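Local coordinates for alpha-galactosidase (Thermus thermophilus, PDB 6LCJ), which probably hydrolyses terminal alpha-galactosyl residues from galactosides and assembles as a thermostable hexamer, at residues E[251-255]-E[273-277]; E[262-268]-E[305-311]. All blocks are in the same frame, centred on the assembly; numbering follows the deposited sequence.

Contact 1: E[251-255]-E[273-277]; sequences DWVLR and YALDA
Leu254 and Asp276 both hold CG anti to the backbone N (chi1 -178° and 177°), which brings the two side chains across each other at about a right angle, the methyl Leu254 CD1 lying 3.8 Å from Asp276 OD1. Leu254 CB meets Ala274 CB at 4.1 Å. Alongside, a single beta bridge, Val253 with Leu275, pins the loop after helix 244-248 to the end of strand 270-274, in the small antiparallel sheet that follows the third barrel strand. Asp276 N donates to Trp252 O at 2.9 Å, with the donor nearly in line with the carbonyl bond. Leu254 N donates to Ala274 O, also at 2.9 Å and nearly straight, but from above the carbonyl plane. Leu275 CD2 packs on Trp252 CB. The carboxylate extends the link through water: OD2 of Asp276 accepts from one water that also donates to Asp251 O, and from another that accepts from Arg255 N, while OD1 takes the N-H of Gly278. Leu275 and Trp252 rest on helix 280-296, Trp252 meeting Trp285 edge-to-face; Val253 touches Phe246 of helix 244-248, and the Leu275 backbone pairs with Phe237.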
loop_
_atom_site.group_PDB
_atom_site.type_symbol
_atom_site.label_atom_id
_atom_site.label_comp_id
_atom_site.label_asym_id
_atom_site.label_seq_id
_atom_site.Cartn_x
_atom_site.Cartn_y
_atom_site.Cartn_z
ATOM N N ASP E 251 -19.195 27.496 -21.374
ATOM C CA ASP E 251 -18.004 27.851 -22.138
ATOM C C ASP E 251 -17.189 28.975 -21.498
ATOM O O ASP E 251 -16.125 29.322 -22.022
ATOM C CB ASP E 251 -18.405 28.258 -23.558
ATOM C CG ASP E 251 -19.281 29.500 -23.586
ATOM O OD1 ASP E 251 -20.333 29.511 -22.901
ATOM O OD2 ASP E 251 -18.907 30.464 -24.289
ATOM N N TRP E 252 -17.657 29.561 -20.401
ATOM C CA TRP E 252 -16.874 30.569 -19.696
ATOM C C TRP E 252 -16.064 30.002 -18.531
ATOM O O TRP E 252 -15.178 30.695 -18.016
ATOM C CB TRP E 252 -17.786 31.685 -19.179
ATOM C CG TRP E 252 -18.200 32.683 -20.234
ATOM C CD1 TRP E 252 -18.036 32.570 -21.582
ATOM C CD2 TRP E 252 -18.839 33.948 -20.012
ATOM N NE1 TRP E 252 -18.528 33.686 -22.217
ATOM C CE2 TRP E 252 -19.031 34.546 -21.276
ATOM C CE3 TRP E 252 -19.269 34.629 -18.871
ATOM C CZ2 TRP E 252 -19.637 35.791 -21.431
ATOM C CZ3 TRP E 252 -19.869 35.865 -19.026
ATOM C CH2 TRP E 252 -20.046 36.434 -20.300
ATOM N N VAL E 253 -16.338 28.773 -18.110
ATOM C CA VAL E 253 -15.654 28.182 -16.969
ATOM C C VAL E 253 -14.233 27.803 -17.367
ATOM O O VAL E 253 -14.008 27.215 -18.426
ATOM C CB VAL E 253 -16.438 26.968 -16.453
ATOM C CG1 VAL E 253 -15.649 26.232 -15.378
ATOM C CG2 VAL E 253 -17.797 27.433 -15.936
ATOM N N LEU E 254 -13.265 28.166 -16.527
ATOM C CA LEU E 254 -11.893 27.713 -16.729
ATOM C C LEU E 254 -11.827 26.196 -16.602
ATOM O O LEU E 254 -12.273 25.626 -15.598
ATOM C CB LEU E 254 -10.963 28.369 -15.722
ATOM C CG LEU E 254 -9.486 28.007 -15.871
ATOM C CD1 LEU E 254 -8.957 28.455 -17.224
ATOM C CD2 LEU E 254 -8.707 28.649 -14.735
ATOM N N ARG E 255 -11.290 25.540 -17.635
ATOM C CA ARG E 255 -11.276 24.088 -17.714
ATOM C C ARG E 255 -9.854 23.589 -17.918
ATOM O O ARG E 255 -8.999 24.303 -18.445
ATOM C CB ARG E 255 -12.189 23.586 -18.842
ATOM C CG ARG E 255 -13.649 23.676 -18.484
ATOM C CD ARG E 255 -14.579 23.706 -19.688
ATOM N NE ARG E 255 -15.944 24.030 -19.279
ATOM C CZ ARG E 255 -16.754 23.192 -18.630
ATOM N NH1 ARG E 255 -16.353 21.973 -18.312
ATOM N NH2 ARG E 255 -17.970 23.578 -18.291
ATOM N N TYR E 273 -15.118 27.822 -8.423
ATOM C CA TYR E 273 -14.670 27.638 -9.786
ATOM C C TYR E 273 -14.335 29.010 -10.328
ATOM O O TYR E 273 -14.697 30.028 -9.741
ATOM C CB TYR E 273 -15.740 26.931 -10.640
ATOM C CG TYR E 273 -16.094 25.577 -10.083
ATOM C CD1 TYR E 273 -15.202 24.520 -10.176
ATOM C CD2 TYR E 273 -17.292 25.365 -9.444
ATOM C CE1 TYR E 273 -15.497 23.289 -9.663
ATOM C CE2 TYR E 273 -17.607 24.120 -8.927
ATOM C CZ TYR E 273 -16.700 23.090 -9.039
ATOM O OH TYR E 273 -17.000 21.850 -8.527
ATOM N N ALA E 274 -13.625 29.031 -11.445
ATOM C CA ALA E 274 -13.096 30.260 -11.997
ATOM C C ALA E 274 -13.701 30.495 -13.370
ATOM O O ALA E 274 -14.051 29.547 -14.080
ATOM C CB ALA E 274 -11.569 30.206 -12.095
ATOM N N LEU E 275 -13.838 31.768 -13.730
ATOM C CA LEU E 275 -14.105 32.142 -15.108
ATOM C C LEU E 275 -12.778 32.314 -15.828
ATOM O O LEU E 275 -11.788 32.741 -15.232
ATOM C CB LEU E 275 -14.930 33.425 -15.180
ATOM C CG LEU E 275 -16.297 33.337 -14.501
ATOM C CD1 LEU E 275 -16.928 34.718 -14.424
ATOM C CD2 LEU E 275 -17.225 32.339 -15.194
ATOM N N ASP E 276 -12.760 31.959 -17.112
ATOM C CA ASP E 276 -11.515 31.863 -17.870
ATOM C C ASP E 276 -11.102 33.252 -18.328
ATOM O O ASP E 276 -11.686 33.805 -19.260
ATOM C CB ASP E 276 -11.696 30.910 -19.050
ATOM C CG ASP E 276 -10.462 30.800 -19.929
ATOM O OD1 ASP E 276 -9.412 31.409 -19.626
ATOM O OD2 ASP E 276 -10.546 30.068 -20.939
ATOM N N ALA E 277 -10.075 33.809 -17.689
ATOM C CA ALA E 277 -9.608 35.138 -18.046
ATOM C C ALA E 277 -8.851 35.157 -19.370
ATOM O O ALA E 277 -8.446 36.236 -19.821
ATOM C CB ALA E 277 -8.739 35.696 -16.908
HETATM O O HOH W 1 -13.331 29.497 -21.625
HETATM O O HOH W 2 -13.046 26.652 -12.886
HETATM O O HOH W 3 -11.019 27.048 -20.149
#

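Contact 2: E[262-268]-E[305-311]; sequences VRAGFNW and FLYAAAL
Val262 opens the contact loosely, its CG1 4.4 Å from Leu311 CD1; Ala264 CB comes closer to the same branch, at 3.9 Å. Tyr307 OH donates to Ala264 O over a short 2.5 Å, the oxygen lying in the plane of the phenol ring at its edge. Tyr307 reaches it with CG set between its backbone N and carbonyl carbon (chi1 75°), a crowded position. A phenylalanine here would probably leave Ala264 O without its phenolic donor and the loop without its polar tie to strand 263-267. Gly265 follows with backbone angles that call for glycine: a CB would jam against Ala264 O, the oxygen Tyr307 binds. The fold is a TIM barrel: 305-311 leaves its fourth strand, 298-303, as a 3-10 turn at the C-terminal end of the barrel, where such enzymes generally carry the active site, and strand 263-267 belongs to a small antiparallel sheet inserted after the third, 229-234. Farther along, Asn267 crosses Phe305 at about a right angle, ND2 3.4 Å from Phe305 CZ, while the same amide nitrogen sits over the centre of the Trp268 ring. Trp268 places CH2 over one face of Phe305, toward the rim and 3.6 Å from Phe305 CZ; the ring planes are inclined at 36°. Asp197 accepts from Trp268 NE1, and Trp53 meets Phe305 edge-to-face.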
loop_
_atom_site.group_PDB
_atom_site.type_symbol
_atom_site.label_atom_id
_atom_site.label_comp_id
_atom_site.label_asym_id
_atom_site.label_seq_id
_atom_site.Cartn_x
_atom_site.Cartn_y
_atom_site.Cartn_z
ATOM N N VAL E 262 -11.529 23.773 -13.526
ATOM C CA VAL E 262 -10.434 23.930 -12.583
ATOM C C VAL E 262 -10.982 24.349 -11.223
ATOM O O VAL E 262 -11.838 25.237 -11.121
ATOM C CB VAL E 262 -9.431 24.950 -13.139
ATOM C CG1 VAL E 262 -8.368 25.316 -12.103
ATOM C CG2 VAL E 262 -8.806 24.391 -14.401
ATOM N N ARG E 263 -10.512 23.694 -10.169
ATOM C CA ARG E 263 -10.962 24.030 -8.822
ATOM C C ARG E 263 -10.292 25.321 -8.364
ATOM O O ARG E 263 -9.080 25.503 -8.537
ATOM C CB ARG E 263 -10.657 22.875 -7.873
ATOM C CG ARG E 263 -11.006 21.528 -8.502
ATOM C CD ARG E 263 -11.642 20.581 -7.527
ATOM N NE ARG E 263 -13.054 20.891 -7.308
ATOM C CZ ARG E 263 -14.031 19.989 -7.337
ATOM N NH1 ARG E 263 -13.744 18.715 -7.590
ATOM N NH2 ARG E 263 -15.291 20.361 -7.116
ATOM N N ALA E 264 -11.089 26.244 -7.833
ATOM C CA ALA E 264 -10.554 27.515 -7.356
ATOM C C ALA E 264 -10.664 27.658 -5.840
ATOM O O ALA E 264 -10.497 28.757 -5.315
ATOM C CB ALA E 264 -11.245 28.689 -8.052
ATOM N N GLY E 265 -10.937 26.574 -5.130
ATOM C CA GLY E 265 -10.985 26.607 -3.685
ATOM C C GLY E 265 -12.330 26.297 -3.061
ATOM O O GLY E 265 -13.223 25.743 -3.705
ATOM N N PHE E 266 -12.481 26.657 -1.790
ATOM C CA PHE E 266 -13.666 26.320 -1.014
ATOM C C PHE E 266 -13.972 27.471 -0.071
ATOM O O PHE E 266 -13.166 27.792 0.806
ATOM C CB PHE E 266 -13.454 25.028 -0.232
ATOM C CG PHE E 266 -14.715 24.452 0.319
ATOM C CD1 PHE E 266 -15.209 24.874 1.548
ATOM C CD2 PHE E 266 -15.421 23.495 -0.396
ATOM C CE1 PHE E 266 -16.379 24.342 2.053
ATOM C CE2 PHE E 266 -16.602 22.962 0.101
ATOM C CZ PHE E 266 -17.079 23.377 1.327
ATOM N N ASN E 267 -15.140 28.079 -0.245
ATOM C CA ASN E 267 -15.520 29.248 0.534
ATOM C C ASN E 267 -17.032 29.373 0.476
ATOM O O ASN E 267 -17.680 28.807 -0.409
ATOM C CB ASN E 267 -14.835 30.516 0.010
ATOM C CG ASN E 267 -14.733 31.603 1.066
ATOM O OD1 ASN E 267 -14.501 31.322 2.242
ATOM N ND2 ASN E 267 -14.907 32.851 0.648
ATOM N N TRP E 268 -17.589 30.114 1.435
ATOM C CA TRP E 268 -19.045 30.212 1.602
ATOM C C TRP E 268 -19.695 28.825 1.601
ATOM O O TRP E 268 -20.795 28.627 1.083
ATOM C CB TRP E 268 -19.673 31.108 0.522
ATOM C CG TRP E 268 -19.033 32.440 0.332
ATOM C CD1 TRP E 268 -19.257 33.570 1.068
ATOM C CD2 TRP E 268 -18.077 32.800 -0.673
ATOM N NE1 TRP E 268 -18.501 34.613 0.581
ATOM C CE2 TRP E 268 -17.763 34.163 -0.482
ATOM C CE3 TRP E 268 -17.461 32.106 -1.714
ATOM C CZ2 TRP E 268 -16.843 34.837 -1.287
ATOM C CZ3 TRP E 268 -16.549 32.775 -2.512
ATOM C CH2 TRP E 268 -16.248 34.125 -2.297
ATOM N N PHE E 305 -10.383 37.993 -4.722
ATOM C CA PHE E 305 -10.181 36.642 -5.228
ATOM C C PHE E 305 -9.591 36.667 -6.625
ATOM O O PHE E 305 -9.938 35.839 -7.465
ATOM C CB PHE E 305 -11.487 35.840 -5.221
ATOM C CG PHE E 305 -11.985 35.507 -3.848
ATOM C CD1 PHE E 305 -12.629 36.465 -3.076
ATOM C CD2 PHE E 305 -11.801 34.237 -3.323
ATOM C CE1 PHE E 305 -13.087 36.162 -1.796
ATOM C CE2 PHE E 305 -12.257 33.924 -2.041
ATOM C CZ PHE E 305 -12.903 34.889 -1.279
ATOM N N LEU E 306 -8.712 37.633 -6.882
ATOM C CA LEU E 306 -8.150 37.819 -8.208
ATOM C C LEU E 306 -7.174 36.716 -8.600
ATOM O O LEU E 306 -6.814 36.628 -9.781
ATOM C CB LEU E 306 -7.461 39.182 -8.290
ATOM C CG LEU E 306 -8.337 40.449 -8.230
ATOM C CD1 LEU E 306 -7.447 41.684 -8.297
ATOM C CD2 LEU E 306 -9.340 40.459 -9.347
ATOM N N TYR E 307 -6.737 35.877 -7.649
ATOM C CA TYR E 307 -5.998 34.672 -8.018
ATOM C C TYR E 307 -6.793 33.802 -9.003
ATOM O O TYR E 307 -6.198 33.059 -9.794
ATOM C CB TYR E 307 -5.641 33.860 -6.761
ATOM C CG TYR E 307 -6.836 33.120 -6.194
ATOM C CD1 TYR E 307 -7.172 31.848 -6.639
ATOM C CD2 TYR E 307 -7.645 33.710 -5.241
ATOM C CE1 TYR E 307 -8.278 31.192 -6.149
ATOM C CE2 TYR E 307 -8.751 33.052 -4.745
ATOM C CZ TYR E 307 -9.062 31.802 -5.203
ATOM O OH TYR E 307 -10.168 31.170 -4.709
ATOM N N ALA E 308 -8.128 33.848 -8.949
ATOM C CA ALA E 308 -8.908 33.004 -9.847
ATOM C C ALA E 308 -8.599 33.299 -11.307
ATOM O O ALA E 308 -8.642 32.393 -12.147
ATOM C CB ALA E 308 -10.398 33.171 -9.570
ATOM N N ALA E 309 -8.259 34.547 -11.630
ATOM C CA ALA E 309 -7.942 34.910 -13.002
ATOM C C ALA E 309 -6.553 34.452 -13.440
ATOM O O ALA E 309 -6.228 34.560 -14.634
ATOM C CB ALA E 309 -8.060 36.422 -13.172
ATOM N N ALA E 310 -5.725 33.954 -12.518
ATOM C CA ALA E 310 -4.346 33.594 -12.833
ATOM C C ALA E 310 -4.059 32.118 -12.591
ATOM O O ALA E 310 -2.898 31.703 -12.649
ATOM C CB ALA E 310 -3.368 34.463 -12.038
ATOM N N LEU E 311 -5.074 31.307 -12.346
ATOM C CA LEU E 311 -4.827 29.884 -12.207
ATOM C C LEU E 311 -4.227 29.328 -13.504
ATOM O O LEU E 311 -4.505 29.829 -14.600
ATOM C CB LEU E 311 -6.122 29.165 -11.830
ATOM C CG LEU E 311 -6.475 29.491 -10.367
ATOM C CD1 LEU E 311 -7.926 29.158 -10.032
ATOM C CD2 LEU E 311 -5.504 28.822 -9.365
#

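In the fold
Both contacts hold the same three-stranded sheet, contact 1 at the end of strand 270-274 and contact 2 along its neighbour 263-267; Leu254 O and Val262 N, 2.9 Å apart, probably hydrogen-bond and tie them directly. Contact 1 is the more buried of the two, although its centre lies about 22 Å from the centre of the chain and that of contact 2 about 14 Å. It is chiefly backbone pairing reinforced by water, and Arg255 beside it reaches Asp120 of a second subunit. Contact 2 is partly buried and relies on side chains, aromatic and aliphatic, around one phenol-to-carbonyl bond, joining the sheet to a barrel loop; its Phe266 meets Trp371 of a third subunit.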